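Local structure of effector protein B, substrate of the Dot/Icm secretion system (Legionella drancourtii, 4JVS) at residues P23-M28 with S52-E57; L172-I177 with P193-A198; L63-N68 with V128-L133. The protein probably acts as a secreted GTPase-activating protein, the piece in this chain being the GAP domain that would stimulate GTP hydrolysis by a small host GTPase. One frame throughout, in Å; residues are numbered along the deposited sequence.

Interaction 1. Residues P23-M28 with S52-E57; sequences PPLLQM and SVRTEE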
loop_
_atom_site.group_PDB
_atom_site.type_symbol
_atom_site.label_atom_id
_atom_site.label_comp_id
_atom_site.label_asym_id
_atom_site.label_seq_id
_atom_site.Cartn_x
_atom_site.Cartn_y
_atom_site.Cartn_z
ATOM N N PRO A 23 23.676 -1.123 23.734
ATOM C CA PRO A 23 22.827 -0.818 22.575
ATOM C C PRO A 23 22.905 0.657 22.212
ATOM O O PRO A 23 22.704 1.504 23.081
ATOM C CB PRO A 23 21.418 -1.164 23.070
ATOM C CG PRO A 23 21.502 -1.138 24.557
ATOM C CD PRO A 23 22.883 -1.634 24.865
ATOM N N PRO A 24 23.213 0.962 20.944
ATOM C CA PRO A 24 23.340 2.338 20.466
ATOM C C PRO A 24 21.987 3.018 20.330
ATOM O O PRO A 24 20.984 2.332 20.148
ATOM C CB PRO A 24 23.979 2.165 19.091
ATOM C CG PRO A 24 23.628 0.813 18.680
ATOM C CD PRO A 24 23.589 -0.013 19.911
ATOM N N LEU A 25 21.973 4.347 20.406
ATOM C CA LEU A 25 20.742 5.130 20.359
ATOM C C LEU A 25 20.556 5.785 18.997
ATOM O O LEU A 25 21.339 6.649 18.604
ATOM C CB LEU A 25 20.793 6.222 21.427
ATOM C CG LEU A 25 19.611 7.173 21.611
ATOM C CD1 LEU A 25 18.548 6.540 22.476
ATOM C CD2 LEU A 25 20.098 8.443 22.242
ATOM N N LEU A 26 19.523 5.377 18.275
ATOM C CA LEU A 26 19.224 6.007 16.998
ATOM C C LEU A 26 18.703 7.414 17.228
ATOM O O LEU A 26 17.721 7.611 17.947
ATOM C CB LEU A 26 18.193 5.199 16.223
ATOM C CG LEU A 26 18.532 3.731 16.006
ATOM C CD1 LEU A 26 17.423 3.091 15.215
ATOM C CD2 LEU A 26 19.882 3.573 15.313
ATOM N N GLN A 27 19.366 8.386 16.612
ATOM C CA GLN A 27 18.984 9.785 16.753
ATOM C C GLN A 27 18.755 10.458 15.407
ATOM O O GLN A 27 19.406 10.114 14.414
ATOM C CB GLN A 27 20.040 10.554 17.549
ATOM C CG GLN A 27 19.773 10.585 19.046
ATOM C CD GLN A 27 20.701 11.528 19.776
ATOM O OE1 GLN A 27 21.928 11.386 19.708
ATOM N NE2 GLN A 27 20.125 12.503 20.477
ATOM N N MET A 28 17.866 11.432 15.363
ATOM C CA MET A 28 17.556 12.087 14.118
ATOM C C MET A 28 18.150 13.457 14.031
ATOM O O MET A 28 18.004 14.272 14.897
ATOM C CB MET A 28 16.083 12.152 13.906
ATOM C CG MET A 28 15.459 10.800 13.784
ATOM S SD MET A 28 13.882 10.931 13.009
ATOM C CE MET A 28 14.230 11.996 11.638
ATOM N N SER A 52 21.135 -5.259 20.422
ATOM C CA SER A 52 19.830 -4.597 20.435
ATOM C C SER A 52 19.984 -3.138 19.979
ATOM O O SER A 52 21.043 -2.764 19.470
ATOM C CB SER A 52 19.154 -4.707 21.807
ATOM O OG SER A 52 19.411 -3.569 22.613
ATOM N N VAL A 53 18.936 -2.329 20.151
ATOM C CA VAL A 53 18.937 -0.935 19.684
ATOM C C VAL A 53 17.859 -0.102 20.393
ATOM O O VAL A 53 16.808 -0.622 20.745
ATOM C CB VAL A 53 18.746 -0.865 18.140
ATOM C CG1 VAL A 53 17.412 -1.487 17.728
ATOM C CG2 VAL A 53 18.862 0.567 17.627
ATOM N N ARG A 54 18.119 1.186 20.601
ATOM C CA ARG A 54 17.170 2.069 21.280
ATOM C C ARG A 54 16.474 3.052 20.327
ATOM O O ARG A 54 17.030 4.098 19.970
ATOM C CB ARG A 54 17.858 2.838 22.417
ATOM C CG ARG A 54 18.862 2.010 23.209
ATOM C CD ARG A 54 19.168 2.611 24.570
ATOM N NE ARG A 54 19.619 4.004 24.523
ATOM C CZ ARG A 54 20.895 4.384 24.487
ATOM N NH1 ARG A 54 21.858 3.477 24.468
ATOM N NH2 ARG A 54 21.211 5.671 24.472
ATOM N N THR A 55 15.241 2.717 19.950
ATOM C CA THR A 55 14.474 3.507 19.001
ATOM C C THR A 55 13.524 4.463 19.699
ATOM O O THR A 55 12.586 4.978 19.086
ATOM C CB THR A 55 13.631 2.599 18.112
ATOM O OG1 THR A 55 12.698 1.879 18.926
ATOM C CG2 THR A 55 14.510 1.609 17.376
ATOM N N GLU A 56 13.769 4.696 20.983
ATOM C CA GLU A 56 12.888 5.515 21.819
ATOM C C GLU A 56 12.850 6.981 21.371
ATOM O O GLU A 56 11.813 7.635 21.447
ATOM C CB GLU A 56 13.323 5.426 23.291
ATOM C CG GLU A 56 14.302 4.271 23.607
ATOM C CD GLU A 56 13.658 2.883 23.513
ATOM O OE1 GLU A 56 14.376 1.904 23.203
ATOM O OE2 GLU A 56 12.432 2.769 23.753
ATOM N N GLU A 57 13.981 7.495 20.898
ATOM C CA GLU A 57 14.071 8.905 20.528
ATOM C C GLU A 57 13.815 9.157 19.040
ATOM O O GLU A 57 14.002 10.278 18.542
ATOM C CB GLU A 57 15.408 9.495 20.982
ATOM C CG GLU A 57 15.618 9.351 22.481
ATOM C CD GLU A 57 16.664 10.297 23.036
ATOM O OE1 GLU A 57 17.139 10.040 24.168
ATOM O OE2 GLU A 57 17.001 11.290 22.345
#
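Leu25 and Arg54 meet in a single parallel beta bridge between two extended loops whose directions differ by only 28°. Two backbone hydrogen bonds make it: Arg54 N donates to Pro24 O at 3.1 Å, and Leu26 N reaches back to Arg54 O at 3.3 Å. The second is the more bent, 144° at the hydrogen against 165° for the first. Both bonds converge on Arg54, whose N and O are thus taken up by the residues flanking Leu25.

The flat Arg54 guanidinium packs against Leu25. The Arg54 chain is bent, and Leu25 CA lies over the centre of its guanidinium, 4.1 Å above the plane. At the guanidinium edge, Pro23 O lies near the plane, close to NH1. The side chains of Leu25 and Glu57 cross at about a right angle, with Leu25 CD2 3.9 Å from Glu57 OE1.

Apolar contacts gather around the inward-facing Leu26. Its CG sits 3.6 Å from Val53 CG2, the two side chains crossing nearly at a right angle, while its CD1 lies alongside Thr55 CG2 at 3.9 Å. Trp41 of helix 34-45 and Leu174 of helix 156-177 back this cluster, and Trp41 NE1 also donates to Gln27 O.

The arrangement is an isolated parallel beta bridge in the N-terminal subdomain of the LepB GAP domain, pairing the loops that enter and leave helix 34-45; Pro24, Leu26 and Val53 rest on that helix, while Leu25 lies with Arg54 and Glu57.

Interaction 2. Residues L172-I177 with P193-A198; sequences LQLRLI and PVLQKA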
loop_
_atom_site.group_PDB
_atom_site.type_symbol
_atom_site.label_atom_id
_atom_site.label_comp_id
_atom_site.label_asym_id
_atom_site.label_seq_id
_atom_site.Cartn_x
_atom_site.Cartn_y
_atom_site.Cartn_z
ATOM N N LEU A 172 9.613 0.615 8.700
ATOM C CA LEU A 172 8.811 -0.526 9.152
ATOM C C LEU A 172 9.511 -1.283 10.276
ATOM O O LEU A 172 8.935 -1.515 11.348
ATOM C CB LEU A 172 8.568 -1.495 7.992
ATOM C CG LEU A 172 7.320 -2.391 7.948
ATOM C CD1 LEU A 172 7.540 -3.583 7.040
ATOM C CD2 LEU A 172 6.856 -2.861 9.305
ATOM N N GLN A 173 10.749 -1.692 10.019
ATOM C CA GLN A 173 11.483 -2.481 10.995
ATOM C C GLN A 173 11.688 -1.703 12.293
ATOM O O GLN A 173 11.603 -2.283 13.377
ATOM C CB GLN A 173 12.809 -2.978 10.417
ATOM C CG GLN A 173 12.647 -3.834 9.169
ATOM C CD GLN A 173 11.788 -5.067 9.392
ATOM O OE1 GLN A 173 11.708 -5.591 10.505
ATOM N NE2 GLN A 173 11.140 -5.537 8.330
ATOM N N LEU A 174 11.929 -0.396 12.185
ATOM C CA LEU A 174 12.076 0.449 13.373
ATOM C C LEU A 174 10.780 0.545 14.186
ATOM O O LEU A 174 10.808 0.461 15.411
ATOM C CB LEU A 174 12.575 1.850 13.002
ATOM C CG LEU A 174 13.976 1.948 12.390
ATOM C CD1 LEU A 174 14.369 3.409 12.172
ATOM C CD2 LEU A 174 15.014 1.216 13.233
ATOM N N ARG A 175 9.653 0.720 13.497
ATOM C CA ARG A 175 8.341 0.784 14.142
ATOM C C ARG A 175 8.022 -0.551 14.809
ATOM O O ARG A 175 7.413 -0.587 15.881
ATOM C CB ARG A 175 7.251 1.151 13.122
ATOM C CG ARG A 175 6.124 2.032 13.666
ATOM C CD ARG A 175 4.720 1.429 13.435
ATOM N NE ARG A 175 4.471 1.069 12.036
ATOM C CZ ARG A 175 4.027 -0.122 11.626
ATOM N NH1 ARG A 175 3.771 -1.089 12.508
ATOM N NH2 ARG A 175 3.839 -0.351 10.326
ATOM N N LEU A 176 8.438 -1.644 14.166
ATOM C CA LEU A 176 8.280 -2.985 14.734
ATOM C C LEU A 176 9.092 -3.165 16.023
ATOM O O LEU A 176 8.565 -3.596 17.043
ATOM C CB LEU A 176 8.654 -4.068 13.709
ATOM C CG LEU A 176 7.612 -4.384 12.630
ATOM C CD1 LEU A 176 8.124 -5.392 11.633
ATOM C CD2 LEU A 176 6.334 -4.890 13.257
ATOM N N ILE A 177 10.354 -2.836 15.948
ATOM C CA ILE A 177 11.255 -2.933 17.057
ATOM C C ILE A 177 10.819 -2.028 18.150
ATOM O O ILE A 177 10.925 -2.357 19.281
ATOM C CB ILE A 177 12.667 -2.593 16.637
ATOM C CG1 ILE A 177 13.352 -3.850 16.143
ATOM C CG2 ILE A 177 13.421 -2.040 17.804
ATOM C CD1 ILE A 177 14.405 -3.606 15.112
ATOM N N PRO A 193 18.661 -8.365 12.648
ATOM C CA PRO A 193 19.527 -8.487 11.504
ATOM C C PRO A 193 18.753 -8.014 10.336
ATOM O O PRO A 193 19.294 -7.755 9.301
ATOM C CB PRO A 193 19.735 -9.980 11.404
ATOM C CG PRO A 193 19.291 -10.546 12.700
ATOM C CD PRO A 193 18.943 -9.426 13.602
ATOM N N VAL A 194 17.447 -8.045 10.491
ATOM C CA VAL A 194 16.516 -7.541 9.516
ATOM C C VAL A 194 16.601 -6.034 9.348
ATOM O O VAL A 194 16.511 -5.534 8.261
ATOM C CB VAL A 194 15.106 -7.983 9.875
ATOM C CG1 VAL A 194 14.239 -8.013 8.661
ATOM C CG2 VAL A 194 15.166 -9.364 10.434
ATOM N N LEU A 195 16.759 -5.322 10.443
ATOM C CA LEU A 195 17.011 -3.923 10.389
ATOM C C LEU A 195 18.323 -3.681 9.708
ATOM O O LEU A 195 18.436 -2.871 8.844
ATOM C CB LEU A 195 17.111 -3.403 11.801
ATOM C CG LEU A 195 16.642 -2.016 12.155
ATOM C CD1 LEU A 195 17.462 -1.547 13.305
ATOM C CD2 LEU A 195 16.787 -1.061 11.010
ATOM N N GLN A 196 19.316 -4.447 10.075
ATOM C CA GLN A 196 20.652 -4.228 9.612
ATOM C C GLN A 196 20.694 -4.371 8.146
ATOM O O GLN A 196 21.385 -3.655 7.479
ATOM C CB GLN A 196 21.558 -5.272 10.208
ATOM C CG GLN A 196 21.725 -5.156 11.691
ATOM C CD GLN A 196 22.570 -6.247 12.254
ATOM O OE1 GLN A 196 22.678 -7.321 11.690
ATOM N NE2 GLN A 196 23.185 -5.978 13.376
ATOM N N LYS A 197 19.967 -5.348 7.661
ATOM C CA LYS A 197 19.803 -5.594 6.252
ATOM C C LYS A 197 19.018 -4.538 5.518
ATOM O O LYS A 197 19.305 -4.222 4.396
ATOM C CB LYS A 197 19.205 -6.953 6.031
ATOM C CG LYS A 197 19.504 -7.489 4.671
ATOM C CD LYS A 197 18.568 -8.592 4.287
ATOM C CE LYS A 197 18.906 -9.101 2.910
ATOM N NZ LYS A 197 18.461 -8.168 1.858
ATOM N N ALA A 198 17.993 -4.020 6.148
ATOM C CA ALA A 198 17.188 -3.005 5.538
ATOM C C ALA A 198 18.018 -1.797 5.299
ATOM O O ALA A 198 17.872 -1.127 4.330
ATOM C CB ALA A 198 16.015 -2.666 6.421
#
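Leu174 and Leu195 form the tight part of this helix pair. Leu174 CG stands anti to its carbonyl carbon (chi1 -64°), and beyond it CD2 is presented to the forked end of Leu195, 3.6 Å from Leu195 CD2 and 3.7 Å from Leu195 CD1. The two side chains cross at about a right angle, one methyl of Leu174 meeting both branches of its partner. One turn further along, Ile177 extends CD1 to the same leucine, 4.0 Å from Leu195 CG, again crossing it nearly at right angles. Leu174 and Ile177 thus both pack on Leu195, and Gln173 CB comes near it more loosely. No hydrogen bond joins the segments; the cohesion between them is apolar.

The other side, around Val194, is looser. Gln173 bends back at chi2 (-58°), and its amide carbon CD lies 3.9 Å from Val194 CG1, with OE1 and NE2 scarcely farther from the same methyl. This is plain van der Waals contact, and the polar end is used otherwise, since Gln173 NE2 donates to Asn169 OD1 within its own helix. Val194 itself is exposed, whereas Gln173, Leu174 and Leu195 are buried. The backbones come nearest at Gln173 and Leu195, whose CA atoms are 5.7 Å apart.

The axes of these short segments approach to 9.7 Å and run nearly antiparallel, with a signed crossing angle of -156°. Helix 34-45 adjoins the leucine side, placing Trp41 on Leu174 and Leu45 on Leu195, and Phe60 and Leu63 of helix 60-80 also reach Leu174. Away from helix 193-214, Arg175 of helix 156-177 makes a salt bridge to an acidic side chain of another protein chain, so one helix serves both the intramolecular bundle and the intermolecular interface.

Interaction 3. Residues L63-N68 with V128-L133; sequences LAKCFN and VDPKTL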
loop_
_atom_site.group_PDB
_atom_site.type_symbol
_atom_site.label_atom_id
_atom_site.label_comp_id
_atom_site.label_asym_id
_atom_site.label_seq_id
_atom_site.Cartn_x
_atom_site.Cartn_y
_atom_site.Cartn_z
ATOM N N LEU A 63 10.591 10.879 10.635
ATOM C CA LEU A 63 11.351 9.957 9.814
ATOM C C LEU A 63 10.660 9.834 8.467
ATOM O O LEU A 63 11.318 9.782 7.427
ATOM C CB LEU A 63 11.448 8.590 10.480
ATOM C CG LEU A 63 12.791 7.853 10.377
ATOM C CD1 LEU A 63 12.612 6.366 10.625
ATOM C CD2 LEU A 63 13.429 8.091 9.048
ATOM N N ALA A 64 9.329 9.796 8.492
ATOM C CA ALA A 64 8.555 9.718 7.260
ATOM C C ALA A 64 8.686 10.981 6.392
ATOM O O ALA A 64 8.891 10.869 5.182
ATOM C CB ALA A 64 7.098 9.397 7.556
ATOM N N LYS A 65 8.579 12.171 6.984
ATOM C CA LYS A 65 8.829 13.401 6.218
ATOM C C LYS A 65 10.215 13.355 5.586
ATOM O O LYS A 65 10.395 13.693 4.420
ATOM C CB LYS A 65 8.694 14.659 7.083
ATOM C CG LYS A 65 7.308 14.831 7.720
ATOM C CD LYS A 65 7.353 15.643 9.032
ATOM C CE LYS A 65 5.993 15.660 9.756
ATOM N NZ LYS A 65 4.911 16.398 9.012
ATOM N N CYS A 66 11.181 12.899 6.366
ATOM C CA CYS A 66 12.573 12.835 5.950
ATOM C C CYS A 66 12.759 11.908 4.744
ATOM O O CYS A 66 13.449 12.248 3.776
ATOM C CB CYS A 66 13.422 12.368 7.135
ATOM S SG CYS A 66 15.201 12.409 6.895
ATOM N N PHE A 67 12.139 10.736 4.798
ATOM C CA PHE A 67 12.191 9.823 3.666
ATOM C C PHE A 67 11.413 10.379 2.468
ATOM O O PHE A 67 11.852 10.277 1.317
ATOM C CB PHE A 67 11.649 8.446 4.045
ATOM C CG PHE A 67 11.295 7.609 2.864
ATOM C CD1 PHE A 67 12.284 7.005 2.115
ATOM C CD2 PHE A 67 9.970 7.438 2.489
ATOM C CE1 PHE A 67 11.968 6.243 1.025
ATOM C CE2 PHE A 67 9.646 6.676 1.407
ATOM C CZ PHE A 67 10.647 6.074 0.668
ATOM N N ASN A 68 10.253 10.963 2.747
ATOM C CA ASN A 68 9.428 11.537 1.699
ATOM C C ASN A 68 10.129 12.672 0.964
ATOM O O ASN A 68 9.984 12.807 -0.239
ATOM C CB ASN A 68 8.086 11.994 2.267
ATOM C CG ASN A 68 7.236 10.837 2.756
ATOM O OD1 ASN A 68 7.307 9.727 2.225
ATOM N ND2 ASN A 68 6.425 11.089 3.772
ATOM N N VAL A 128 5.315 7.616 2.477
ATOM C CA VAL A 128 4.849 7.161 3.774
ATOM C C VAL A 128 4.116 8.289 4.477
ATOM O O VAL A 128 4.695 9.343 4.739
ATOM C CB VAL A 128 6.021 6.707 4.667
ATOM C CG1 VAL A 128 5.503 5.982 5.881
ATOM C CG2 VAL A 128 6.964 5.817 3.888
ATOM N N ASP A 129 2.843 8.059 4.780
ATOM C CA ASP A 129 2.020 9.039 5.471
ATOM C C ASP A 129 2.559 9.269 6.869
ATOM O O ASP A 129 2.570 8.351 7.691
ATOM C CB ASP A 129 0.577 8.541 5.561
ATOM C CG ASP A 129 -0.358 9.576 6.151
ATOM O OD1 ASP A 129 -1.245 9.199 6.955
ATOM O OD2 ASP A 129 -0.198 10.768 5.800
ATOM N N PRO A 130 3.018 10.496 7.145
ATOM C CA PRO A 130 3.538 10.830 8.480
ATOM C C PRO A 130 2.518 10.575 9.607
ATOM O O PRO A 130 2.907 10.127 10.683
ATOM C CB PRO A 130 3.865 12.328 8.362
ATOM C CG PRO A 130 4.133 12.545 6.896
ATOM C CD PRO A 130 3.200 11.600 6.179
ATOM N N LYS A 131 1.242 10.752 9.359
ATOM C CA LYS A 131 0.281 10.495 10.394
ATOM C C LYS A 131 -0.005 9.057 10.672
ATOM O O LYS A 131 0.004 8.624 11.793
ATOM C CB LYS A 131 -1.022 11.150 10.055
ATOM C CG LYS A 131 -0.980 12.632 10.046
ATOM C CD LYS A 131 -2.380 13.176 10.006
ATOM C CE LYS A 131 -2.863 13.358 8.590
ATOM N NZ LYS A 131 -2.524 14.702 8.072
ATOM N N THR A 132 -0.312 8.312 9.642
ATOM C CA THR A 132 -0.721 6.913 9.832
ATOM C C THR A 132 0.385 5.872 9.646
ATOM O O THR A 132 0.213 4.712 10.023
ATOM C CB THR A 132 -1.885 6.539 8.899
ATOM O OG1 THR A 132 -1.425 6.526 7.541
ATOM C CG2 THR A 132 -3.011 7.545 9.038
ATOM N N LEU A 133 1.500 6.283 9.043
ATOM C CA LEU A 133 2.611 5.376 8.716
ATOM C C LEU A 133 2.220 4.289 7.718
ATOM O O LEU A 133 2.851 3.238 7.646
ATOM C CB LEU A 133 3.221 4.751 9.970
ATOM C CG LEU A 133 4.034 5.690 10.849
ATOM C CD1 LEU A 133 4.826 4.858 11.835
ATOM C CD2 LEU A 133 4.948 6.550 10.000
#
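Asn68 and Val128 hold helix 60-80 to the loop that follows helix 118-124. Followed outward, the Asn68 side chain leaves the helix with CB directed toward the loop and CG anti to its own carbonyl carbon (chi1 -66°). CG lies 3.6 Å from Val128 O and a little farther from Val128 N, and the amide turns its edge to these two backbone polar atoms of one residue. At the tip the roles divide. OD1 accepts from Val128 N at 2.9 Å, with the donor in the amide carbonyl plane on a lone pair. ND2 donates to Val128 O at 2.6 Å in a nearly straight bond of 171°, and that oxygen lies only 4° out of the amide plane. Two opposed bonds thus fix the rotation of the amide and meet the polar needs of both backbone atoms of the buried Val128.

Apolar contacts surround this pair. Ala64 CB lies 3.9 Å from Pro130 CA and also touches the Val128 side chain. Val128 CG2 meets Phe67 CD2 obliquely at 3.7 Å, and on the exposed side Lys65 CG crosses over Pro130 CG at 4.0 Å. Phe34 packs edge-to-face on Phe67, linking the patch to helix 34-45.

The loop turns through an Asx motif: Asp129 OD1 accepts from Thr132 N and from Thr132 OG1, the hydroxyl coming to its anti lone pair. Val128 and Thr132 both pack on apolar side chains of another protein chain. Next to the Asx motif, an asparagine pairing with one residue's backbone N-H and C=O holds a loop that packs on that other chain, its Leu133 side chain about 13 Å from the bound aluminium fluoride.

All three interactions lie in the N-terminal subdomain of the LepB GAP domain, on the same side of the chain's centre. Interaction 1 closes first along the chain, then interaction 3, then interaction 2. Centres of interactions 1 and 2 are 12 Å apart, 2 and 3 are 16 Å apart, and 1 and 3 are 18 Å apart. Helix 156-177 connects them: Leu174 CD2 lies 3.6 Å from Leu26 CD1, Leu174 CD1 meets Leu63 CD1, and Arg175 CG packs on Leu133 CD1. Interactions 1 and 3 also touch directly, at Met28 and Leu63. The three contacts form one continuous packed region, in which interactions 2 and 3 meet the other protein chain.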